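Local coordinates for capsid protein (PDB 7LNK) that forms the T=1 icosahedral shell of a gorilla bocavirus, sixty copies assembling into the parvovirus capsid, at residues V123-D128 against E205-T210. Sequence-based numbering, arbitrary orientation.
Sequences VHIFCD and ESSEFT
With chi1 at -59°, CG of Phe209 lies anti to its carbonyl carbon and beside its backbone N, which leans the ring back along its strand to meet both Ile125 and Cys127. In Ile125 it is CG2 that stands anti to the backbone N, and this methyl is the branch that meets the ring. It comes in at the edge, near the ring plane, with Ile125 CG2 3.5 Å from Phe209 CZ. Cys127 meets the CD1-CE1 side of the ring, next to the CZ corner that Ile125 touches. Its CB lies oblique to the ring, 3.4 Å from Phe209 CE1. Cys127 SG, 4.8 Å from the centroid of the Phe209 ring, makes a slanting sulfur-aromatic contact 35° off the ring normal. Ser207 adds a lighter touch, its OG 3.9 Å from Ile125 CG2. Everything that meets here is side chain, and most of it apolar. The two strand segments run nearly parallel, 5° apart, but their axes stay 9.2 Å from each other, so they face one another across a layer of side chains instead of pairing edge to edge. Strand 123-128 bonds instead to strands 199-201 and 415-420, and strand 207-223 pairs with strand 86-108; Val96 and Ile416 also pack on Phe209. This is face-to-face packing of sheet layers, consistent with the interior of the jelly-roll beta-sandwich found in parvovirus capsid proteins.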
loop_
_atom_site.group_PDB
_atom_site.type_symbol
_atom_site.label_atom_id
_atom_site.label_comp_id
_atom_site.label_asym_id
_atom_site.label_seq_id
_atom_site.Cartn_x
_atom_site.Cartn_y
_atom_site.Cartn_z
ATOM N N VAL A 123 40.994 -60.854 -64.125
ATOM C CA VAL A 123 42.421 -60.934 -63.881
ATOM C C VAL A 123 42.656 -60.840 -62.382
ATOM O O VAL A 123 42.024 -60.048 -61.679
ATOM C CB VAL A 123 43.179 -59.835 -64.668
ATOM C CG1 VAL A 123 42.782 -58.451 -64.211
ATOM C CG2 VAL A 123 44.657 -60.018 -64.572
ATOM N N HIS A 124 43.545 -61.691 -61.888
ATOM C CA HIS A 124 43.909 -61.741 -60.482
ATOM C C HIS A 124 45.027 -60.749 -60.208
ATOM O O HIS A 124 45.992 -60.676 -60.969
ATOM C CB HIS A 124 44.363 -63.147 -60.104
ATOM C CG HIS A 124 43.309 -64.190 -60.278
ATOM N ND1 HIS A 124 42.254 -64.334 -59.409
ATOM C CD2 HIS A 124 43.125 -65.114 -61.247
ATOM C CE1 HIS A 124 41.484 -65.326 -59.813
ATOM N NE2 HIS A 124 41.988 -65.812 -60.929
ATOM N N ILE A 125 44.895 -59.987 -59.131
ATOM C CA ILE A 125 45.935 -59.069 -58.686
ATOM C C ILE A 125 46.156 -59.280 -57.201
ATOM O O ILE A 125 45.219 -59.171 -56.405
ATOM C CB ILE A 125 45.586 -57.601 -58.979
ATOM C CG1 ILE A 125 45.580 -57.339 -60.479
ATOM C CG2 ILE A 125 46.591 -56.694 -58.334
ATOM C CD1 ILE A 125 44.226 -57.338 -61.085
ATOM N N PHE A 126 47.392 -59.584 -56.831
ATOM C CA PHE A 126 47.747 -59.781 -55.434
ATOM C C PHE A 126 49.049 -59.062 -55.135
ATOM O O PHE A 126 50.074 -59.362 -55.748
ATOM C CB PHE A 126 47.858 -61.268 -55.112
ATOM C CG PHE A 126 48.397 -61.545 -53.756
ATOM C CD1 PHE A 126 47.624 -61.341 -52.639
ATOM C CD2 PHE A 126 49.668 -62.050 -53.600
ATOM C CE1 PHE A 126 48.125 -61.594 -51.397
ATOM C CE2 PHE A 126 50.164 -62.314 -52.360
ATOM C CZ PHE A 126 49.394 -62.085 -51.257
ATOM N N CYS A 127 49.011 -58.121 -54.203
ATOM C CA CYS A 127 50.217 -57.520 -53.658
ATOM C C CYS A 127 50.556 -58.205 -52.348
ATOM O O CYS A 127 49.708 -58.309 -51.459
ATOM C CB CYS A 127 50.050 -56.019 -53.431
ATOM S SG CYS A 127 51.528 -55.171 -52.816
ATOM N N ASP A 128 51.790 -58.672 -52.230
ATOM C CA ASP A 128 52.245 -59.270 -50.988
ATOM C C ASP A 128 53.100 -58.244 -50.249
ATOM O O ASP A 128 54.259 -58.005 -50.567
ATOM C CB ASP A 128 53.027 -60.543 -51.286
ATOM C CG ASP A 128 53.413 -61.304 -50.046
ATOM O OD1 ASP A 128 53.006 -60.912 -48.938
ATOM O OD2 ASP A 128 54.144 -62.299 -50.186
ATOM N N GLU A 205 37.207 -52.295 -63.986
ATOM C CA GLU A 205 37.712 -52.097 -62.640
ATOM C C GLU A 205 39.181 -51.698 -62.641
ATOM O O GLU A 205 39.848 -51.667 -63.674
ATOM C CB GLU A 205 37.485 -53.365 -61.825
ATOM C CG GLU A 205 36.015 -53.644 -61.614
ATOM C CD GLU A 205 35.765 -54.930 -60.887
ATOM O OE1 GLU A 205 36.711 -55.715 -60.731
ATOM O OE2 GLU A 205 34.625 -55.156 -60.447
ATOM N N SER A 206 39.689 -51.418 -61.446
ATOM C CA SER A 206 41.070 -51.003 -61.262
ATOM C C SER A 206 41.465 -51.267 -59.819
ATOM O O SER A 206 40.615 -51.457 -58.950
ATOM C CB SER A 206 41.273 -49.531 -61.618
ATOM O OG SER A 206 40.534 -48.689 -60.759
ATOM N N SER A 207 42.769 -51.283 -59.576
ATOM C CA SER A 207 43.295 -51.462 -58.233
ATOM C C SER A 207 44.482 -50.537 -58.033
ATOM O O SER A 207 45.159 -50.162 -58.988
ATOM C CB SER A 207 43.703 -52.913 -57.979
ATOM O OG SER A 207 44.747 -53.303 -58.847
ATOM N N GLU A 208 44.723 -50.166 -56.781
ATOM C CA GLU A 208 45.847 -49.311 -56.441
ATOM C C GLU A 208 46.475 -49.780 -55.142
ATOM O O GLU A 208 45.806 -50.377 -54.298
ATOM C CB GLU A 208 45.431 -47.849 -56.317
ATOM C CG GLU A 208 44.468 -47.574 -55.204
ATOM C CD GLU A 208 43.994 -46.144 -55.204
ATOM O OE1 GLU A 208 44.644 -45.307 -55.859
ATOM O OE2 GLU A 208 42.973 -45.854 -54.548
ATOM N N PHE A 209 47.763 -49.501 -54.992
ATOM C CA PHE A 209 48.551 -49.973 -53.869
ATOM C C PHE A 209 49.457 -48.852 -53.396
ATOM O O PHE A 209 50.115 -48.197 -54.204
ATOM C CB PHE A 209 49.391 -51.175 -54.270
ATOM C CG PHE A 209 48.586 -52.320 -54.769
ATOM C CD1 PHE A 209 48.025 -53.220 -53.897
ATOM C CD2 PHE A 209 48.360 -52.476 -56.118
ATOM C CE1 PHE A 209 47.273 -54.261 -54.362
ATOM C CE2 PHE A 209 47.609 -53.519 -56.584
ATOM C CZ PHE A 209 47.068 -54.411 -55.706
ATOM N N THR A 210 49.491 -48.632 -52.089
ATOM C CA THR A 210 50.349 -47.623 -51.492
ATOM C C THR A 210 51.406 -48.312 -50.653
ATOM O O THR A 210 51.151 -49.372 -50.075
ATOM C CB THR A 210 49.552 -46.647 -50.631
ATOM O OG1 THR A 210 48.891 -47.364 -49.587
ATOM C CG2 THR A 210 48.519 -45.932 -51.468
#